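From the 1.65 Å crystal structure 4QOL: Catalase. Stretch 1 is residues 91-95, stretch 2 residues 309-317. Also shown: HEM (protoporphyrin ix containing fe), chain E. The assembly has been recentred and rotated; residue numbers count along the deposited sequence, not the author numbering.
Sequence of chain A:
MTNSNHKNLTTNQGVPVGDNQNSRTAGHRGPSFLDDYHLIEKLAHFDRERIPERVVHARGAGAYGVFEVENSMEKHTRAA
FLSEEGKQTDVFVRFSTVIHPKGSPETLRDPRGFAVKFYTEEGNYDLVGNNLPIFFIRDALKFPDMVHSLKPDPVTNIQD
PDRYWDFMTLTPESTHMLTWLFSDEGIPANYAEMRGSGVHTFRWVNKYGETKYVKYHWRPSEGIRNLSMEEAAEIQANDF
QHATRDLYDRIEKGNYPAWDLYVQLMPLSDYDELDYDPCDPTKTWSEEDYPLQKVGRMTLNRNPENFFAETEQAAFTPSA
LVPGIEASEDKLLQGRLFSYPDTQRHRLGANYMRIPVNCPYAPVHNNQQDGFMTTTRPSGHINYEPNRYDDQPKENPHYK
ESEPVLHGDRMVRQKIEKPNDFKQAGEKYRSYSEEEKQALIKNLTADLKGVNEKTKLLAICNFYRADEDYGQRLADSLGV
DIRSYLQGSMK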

ATOM      1  N   VAL A  91      16.365  -5.405  26.057  1.00 16.32           N
ATOM      2  CA  VAL A  91      16.453  -4.368  25.027  1.00 16.00           C
ATOM      3  C   VAL A  91      16.594  -5.005  23.647  1.00 14.63           C
ATOM      4  O   VAL A  91      17.029  -6.135  23.507  1.00 16.66           O
ATOM      5  CB  VAL A  91      17.621  -3.351  25.203  1.00 16.51           C
ATOM      6  CG1 VAL A  91      17.469  -2.548  26.495  1.00 18.19           C
ATOM      7  CG2 VAL A  91      19.001  -4.011  25.204  1.00 16.49           C
ATOM      8  N   PHE A  92      16.147  -4.252  22.663  1.00 14.69           N
ATOM      9  CA  PHE A  92      16.571  -4.380  21.286  1.00 14.02           C
ATOM     10  C   PHE A  92      17.212  -3.108  20.826  1.00 15.20           C
ATOM     11  O   PHE A  92      16.658  -2.034  21.065  1.00 16.24           O
ATOM     12  CB  PHE A  92      15.379  -4.749  20.350  1.00 13.80           C
ATOM     13  CG  PHE A  92      15.797  -4.927  18.915  1.00 13.51           C
ATOM     14  CD1 PHE A  92      16.499  -6.046  18.535  1.00 14.45           C
ATOM     15  CD2 PHE A  92      15.502  -3.958  17.987  1.00 13.84           C
ATOM     16  CE1 PHE A  92      16.961  -6.183  17.199  1.00 15.37           C
ATOM     17  CE2 PHE A  92      15.940  -4.102  16.666  1.00 14.92           C
ATOM     18  CZ  PHE A  92      16.617  -5.209  16.272  1.00 15.78           C
ATOM     19  N   VAL A  93      18.304  -3.230  20.041  1.00 14.42           N
ATOM     20  CA  VAL A  93      19.121  -2.079  19.633  1.00 14.80           C
ATOM     21  C   VAL A  93      19.400  -2.168  18.163  1.00 14.25           C
ATOM     22  O   VAL A  93      19.740  -3.230  17.669  1.00 17.13           O
ATOM     23  CB  VAL A  93      20.495  -2.015  20.409  1.00 14.83           C
ATOM     24  CG1 VAL A  93      21.378  -0.914  19.829  1.00 17.01           C
ATOM     25  CG2 VAL A  93      20.225  -1.880  21.924  1.00 16.63           C
ATOM     26  N   ARG A  94      19.180  -1.073  17.456  1.00 14.31           N
ATOM     27  CA  ARG A  94      19.619  -0.988  16.055  1.00 13.91           C
ATOM     28  C   ARG A  94      20.638   0.170  15.887  1.00 14.55           C
ATOM     29  O   ARG A  94      20.397   1.286  16.349  1.00 15.50           O
ATOM     30  CB  ARG A  94      18.459  -0.779  15.096  1.00 13.09           C
ATOM     31  CG  ARG A  94      18.850  -0.826  13.624  1.00 12.59           C
ATOM     32  CD  ARG A  94      17.600  -0.899  12.720  1.00 12.58           C
ATOM     33  NE  ARG A  94      17.913  -0.856  11.285  1.00 11.87           N
ATOM     34  CZ  ARG A  94      18.206   0.243  10.589  1.00 12.35           C
ATOM     35  NH1 ARG A  94      18.319   1.402  11.141  1.00 11.97           N
ATOM     36  NH2 ARG A  94      18.413   0.133   9.273  1.00 12.96           N
ATOM     37  N   PHE A  95      21.757  -0.159  15.240  1.00 14.42           N
ATOM     38  CA  PHE A  95      22.826   0.800  14.871  1.00 15.47           C
ATOM     39  C   PHE A  95      22.701   1.043  13.432  1.00 15.72           C
ATOM     40  O   PHE A  95      22.262   0.118  12.679  1.00 15.92           O
ATOM     41  CB  PHE A  95      24.210   0.240  15.208  1.00 16.42           C
ATOM     42  CG  PHE A  95      24.412  -0.055  16.695  1.00 17.13           C
ATOM     43  CD1 PHE A  95      24.544   0.939  17.642  1.00 16.01           C
ATOM     44  CD2 PHE A  95      24.478  -1.384  17.119  1.00 18.26           C
ATOM     45  CE1 PHE A  95      24.786   0.620  18.975  1.00 17.29           C
ATOM     46  CE2 PHE A  95      24.707  -1.705  18.450  1.00 18.35           C
ATOM     47  CZ  PHE A  95      24.842  -0.720  19.371  1.00 17.06           C
ATOM     48  N   ALA A 309      12.645  -9.617   9.556  1.00 13.76           N
ATOM     49  CA  ALA A 309      11.502  -9.612  10.390  1.00 14.71           C
ATOM     50  C   ALA A 309      11.749  -8.778  11.650  1.00 14.07           C
ATOM     51  O   ALA A 309      10.811  -8.210  12.215  1.00 16.03           O
ATOM     52  CB  ALA A 309      11.053 -11.049  10.770  1.00 15.44           C
ATOM     53  N   GLU A 310      12.998  -8.780  12.119  1.00 13.23           N
ATOM     54  CA  GLU A 310      13.379  -8.160  13.397  1.00 15.16           C
ATOM     55  C   GLU A 310      14.136  -6.866  13.195  1.00 15.90           C
ATOM     56  O   GLU A 310      13.706  -5.846  13.681  1.00 19.96           O
ATOM     57  CB  GLU A 310      14.198  -9.165  14.218  1.00 15.50           C
ATOM     58  CG  GLU A 310      13.365 -10.383  14.614  1.00 15.64           C
ATOM     59  CD  GLU A 310      14.182 -11.490  15.176  1.00 17.63           C
ATOM     60  OE1 GLU A 310      14.708 -11.276  16.267  1.00 20.35           O
ATOM     61  OE2 GLU A 310      14.325 -12.555  14.503  1.00 18.35           O
ATOM     62  N   THR A 311      15.199  -6.859  12.420  1.00 15.07           N
ATOM     63  CA  THR A 311      15.968  -5.619  12.246  1.00 15.28           C
ATOM     64  C   THR A 311      15.316  -4.667  11.223  1.00 15.71           C
ATOM     65  O   THR A 311      15.102  -3.485  11.528  1.00 14.79           O
ATOM     66  CB  THR A 311      17.433  -5.905  11.921  1.00 16.54           C
ATOM     67  OG1 THR A 311      17.989  -6.733  12.950  1.00 15.47           O
ATOM     68  CG2 THR A 311      18.238  -4.666  11.773  1.00 16.05           C
ATOM     69  N   GLU A 312      14.959  -5.195  10.054  1.00 14.40           N
ATOM     70  CA  GLU A 312      14.414  -4.323   9.027  1.00 13.66           C
ATOM     71  C   GLU A 312      13.070  -3.764   9.479  1.00 13.25           C
ATOM     72  O   GLU A 312      12.806  -2.588   9.264  1.00 14.08           O
ATOM     73  CB  GLU A 312      14.360  -5.000   7.675  1.00 13.41           C
ATOM     74  CG  GLU A 312      13.920  -4.040   6.593  1.00 13.78           C
ATOM     75  CD  GLU A 312      14.947  -2.942   6.280  1.00 14.94           C
ATOM     76  OE1 GLU A 312      14.532  -1.913   5.743  1.00 14.78           O
ATOM     77  OE2 GLU A 312      16.159  -3.148   6.542  1.00 18.17           O
ATOM     78  N   GLN A 313      12.248  -4.572  10.155  1.00 14.18           N
ATOM     79  CA  GLN A 313      10.902  -4.125  10.537  1.00 13.60           C
ATOM     80  C   GLN A 313      10.857  -3.421  11.953  1.00 13.22           C
ATOM     81  O   GLN A 313       9.811  -3.020  12.329  1.00 14.18           O
ATOM     82  CB  GLN A 313       9.929  -5.306  10.612  1.00 13.35           C
ATOM     83  CG  GLN A 313       9.466  -5.827   9.254  1.00 13.87           C
ATOM     84  CD  GLN A 313       8.349  -6.821   9.334  1.00 13.14           C
ATOM     85  OE1 GLN A 313       7.351  -6.705   8.594  1.00 14.22           O
ATOM     86  NE2 GLN A 313       8.490  -7.782  10.193  1.00 13.65           N
ATOM     87  N   ALA A 314      11.970  -3.324  12.672  1.00 12.53           N
ATOM     88  CA  ALA A 314      12.031  -2.586  13.889  1.00 12.81           C
ATOM     89  C   ALA A 314      11.632  -1.152  13.730  1.00 13.34           C
ATOM     90  O   ALA A 314      12.076  -0.426  12.817  1.00 12.53           O
ATOM     91  CB  ALA A 314      13.372  -2.717  14.557  1.00 13.61           C
ATOM     92  N   ALA A 315      10.822  -0.682  14.646  1.00 13.55           N
ATOM     93  CA  ALA A 315      10.281   0.645  14.647  1.00 13.26           C
ATOM     94  C   ALA A 315      10.589   1.252  16.039  1.00 14.41           C
ATOM     95  O   ALA A 315      10.073   0.774  17.047  1.00 14.56           O
ATOM     96  CB  ALA A 315       8.744   0.616  14.440  1.00 13.93           C
ATOM     97  N   PHE A 316      11.353   2.345  16.055  1.00 13.34           N
ATOM     98  CA  PHE A 316      11.629   3.116  17.248  1.00 13.34           C
ATOM     99  C   PHE A 316      10.997   4.473  17.100  1.00 13.26           C
ATOM    100  O   PHE A 316      11.017   5.046  15.998  1.00 14.30           O
ATOM    101  CB  PHE A 316      13.128   3.328  17.430  1.00 13.91           C
ATOM    102  CG  PHE A 316      13.957   2.072  17.459  1.00 14.78           C
ATOM    103  CD1 PHE A 316      14.378   1.482  16.296  1.00 13.44           C
ATOM    104  CD2 PHE A 316      14.349   1.503  18.637  1.00 14.01           C
ATOM    105  CE1 PHE A 316      15.182   0.352  16.333  1.00 13.92           C
ATOM    106  CE2 PHE A 316      15.122   0.355  18.688  1.00 13.82           C
ATOM    107  CZ  PHE A 316      15.555  -0.206  17.503  1.00 13.12           C
ATOM    108  N   THR A 317      10.527   5.085  18.201  1.00 13.49           N
ATOM    109  CA  THR A 317      10.119   6.496  18.191  1.00 13.71           C
ATOM    110  C   THR A 317      10.490   7.252  19.457  1.00 13.30           C
ATOM    111  O   THR A 317      10.341   6.710  20.553  1.00 14.40           O
ATOM    112  CB  THR A 317       8.640   6.672  17.900  1.00 13.43           C
ATOM    113  OG1 THR A 317       8.325   8.051  17.924  1.00 12.04           O
ATOM    114  CG2 THR A 317       7.759   5.919  18.856  1.00 13.47           C
TER
HETATM  115  CHA HEM E 501      15.406   7.126  11.760  0.50 11.44           C
HETATM  116  CHB HEM E 501      13.110  11.362  11.195  0.50 11.38           C
HETATM  117  CHC HEM E 501      16.579  13.526  14.037  0.50 11.70           C
HETATM  118  CHD HEM E 501      18.308   9.119  15.070  0.50 11.68           C
HETATM  119  C1A HEM E 501      14.514   8.099  11.338  0.50 11.90           C
HETATM  120  C2A HEM E 501      13.420   7.891  10.437  0.50 12.00           C
HETATM  121  C3A HEM E 501      12.777   9.080  10.284  0.50 11.81           C
HETATM  122  C4A HEM E 501      13.459  10.016  11.083  0.50 11.64           C
HETATM  123  CMA HEM E 501      11.529   9.456   9.538  0.50 11.00           C
HETATM  124  CAA HEM E 501      13.059   6.569   9.839  0.50 11.68           C
HETATM  125  CBA HEM E 501      12.485   5.727  10.998  0.50 12.41           C
HETATM  126  CGA HEM E 501      11.908   4.446  10.526  0.50 12.77           C
HETATM  127  O1A HEM E 501      11.646   3.573  11.379  0.50 14.19           O
HETATM  128  O2A HEM E 501      11.589   4.276   9.327  0.50 12.33           O
HETATM  129  C1B HEM E 501      13.910  12.287  11.922  0.50 11.68           C
HETATM  130  C2B HEM E 501      13.587  13.680  11.984  0.50 11.46           C
HETATM  131  C3B HEM E 501      14.542  14.300  12.747  0.50 11.30           C
HETATM  132  C4B HEM E 501      15.459  13.253  13.224  0.50 11.40           C
HETATM  133  CMB HEM E 501      12.393  14.311  11.316  0.50 11.98           C
HETATM  134  CAB HEM E 501      14.653  15.705  13.144  0.50 11.38           C
HETATM  135  CBB HEM E 501      13.596  16.507  12.997  0.50 12.26           C
HETATM  136  C1C HEM E 501      17.352  12.496  14.573  0.50 11.92           C
HETATM  137  C2C HEM E 501      18.180  12.652  15.661  0.50 12.05           C
HETATM  138  C3C HEM E 501      18.685  11.417  15.933  0.50 11.67           C
HETATM  139  C4C HEM E 501      18.102  10.471  15.057  0.50 12.01           C
HETATM  140  CMC HEM E 501      18.508  13.983  16.302  0.50 11.80           C
HETATM  141  CAC HEM E 501      19.506  11.084  17.047  0.50 12.51           C
HETATM  142  CBC HEM E 501      19.408  11.844  18.124  0.50 12.74           C
HETATM  143  C1D HEM E 501      17.618   8.246  14.214  0.50 11.43           C
HETATM  144  C2D HEM E 501      17.921   6.815  14.186  0.50 11.05           C
HETATM  145  C3D HEM E 501      17.151   6.243  13.255  0.50 10.61           C
HETATM  146  C4D HEM E 501      16.356   7.343  12.718  0.50 11.46           C
HETATM  147  CMD HEM E 501      18.956   6.183  15.068  0.50 10.93           C
HETATM  148  CAD HEM E 501      17.084   4.787  12.867  0.50 10.40           C
HETATM  149  CBD HEM E 501      16.184   4.102  13.921  0.50 10.48           C
HETATM  150  CGD HEM E 501      16.178   2.658  13.515  0.50 10.87           C
HETATM  151  O1D HEM E 501      17.127   1.973  13.879  0.50 10.55           O
HETATM  152  O2D HEM E 501      15.242   2.162  12.832  0.50 10.68           O
HETATM  153  NA  HEM E 501      14.517   9.430  11.766  0.50 12.83           N
HETATM  154  NB  HEM E 501      15.014  12.112  12.672  0.50 11.60           N
HETATM  155  NC  HEM E 501      17.245  11.160  14.253  0.50 12.34           N
HETATM  156  ND  HEM E 501      16.674   8.535  13.325  0.50 11.80           N
HETATM  157 FE   HEM E 501      15.882  10.255  13.014  0.50 14.59          FE
HETATM  158  O   HOH W   1      17.910  -2.727   8.728  1.00 18.46           O

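Three residues carry most of this contact: Phe 92 and Arg 94 from a strand, and Phe 316 from the loop that follows a helix end. Because side chains alternate along a strand, Phe 92 and Arg 94 both point toward the other stretch, while Val 93 between them points away. No direct hydrogen bond joins the stretches, so packing does most of the work.

The ring of Phe 92 packs against both helix end and loop. Its CE2 lies 3.6 Å from Ala 314 CB, an apolar contact between an aromatic ring and a small methyl group, and its CD2 lies 3.8 Å from Phe 316 CZ.

Phe 316 also points toward the strand, where its flat apolar ring can pack against Phe 92 and the CB methylene of Arg 94. The backbone Phe 92 O approaches its ring edge, 3.7 Å from Phe 316 CE2, and Arg 94 CB packs 3.7 Å from Phe 316 CE1.

Arg 94 suits a mixed setting: its long, extended chain offers methylenes to its neighbours, with CD 3.8 Å from Thr 311 O, and carries its charge onward. Arg 94 NH1 donates a 3.0 Å hydrogen bond to the heme carboxylate oxygen O1D. Arg 94 NH2 donates to water 1 O (3.0 Å), which in turn donates to Glu 312 OE2 (2.8 Å), a water-mediated link between the stretches.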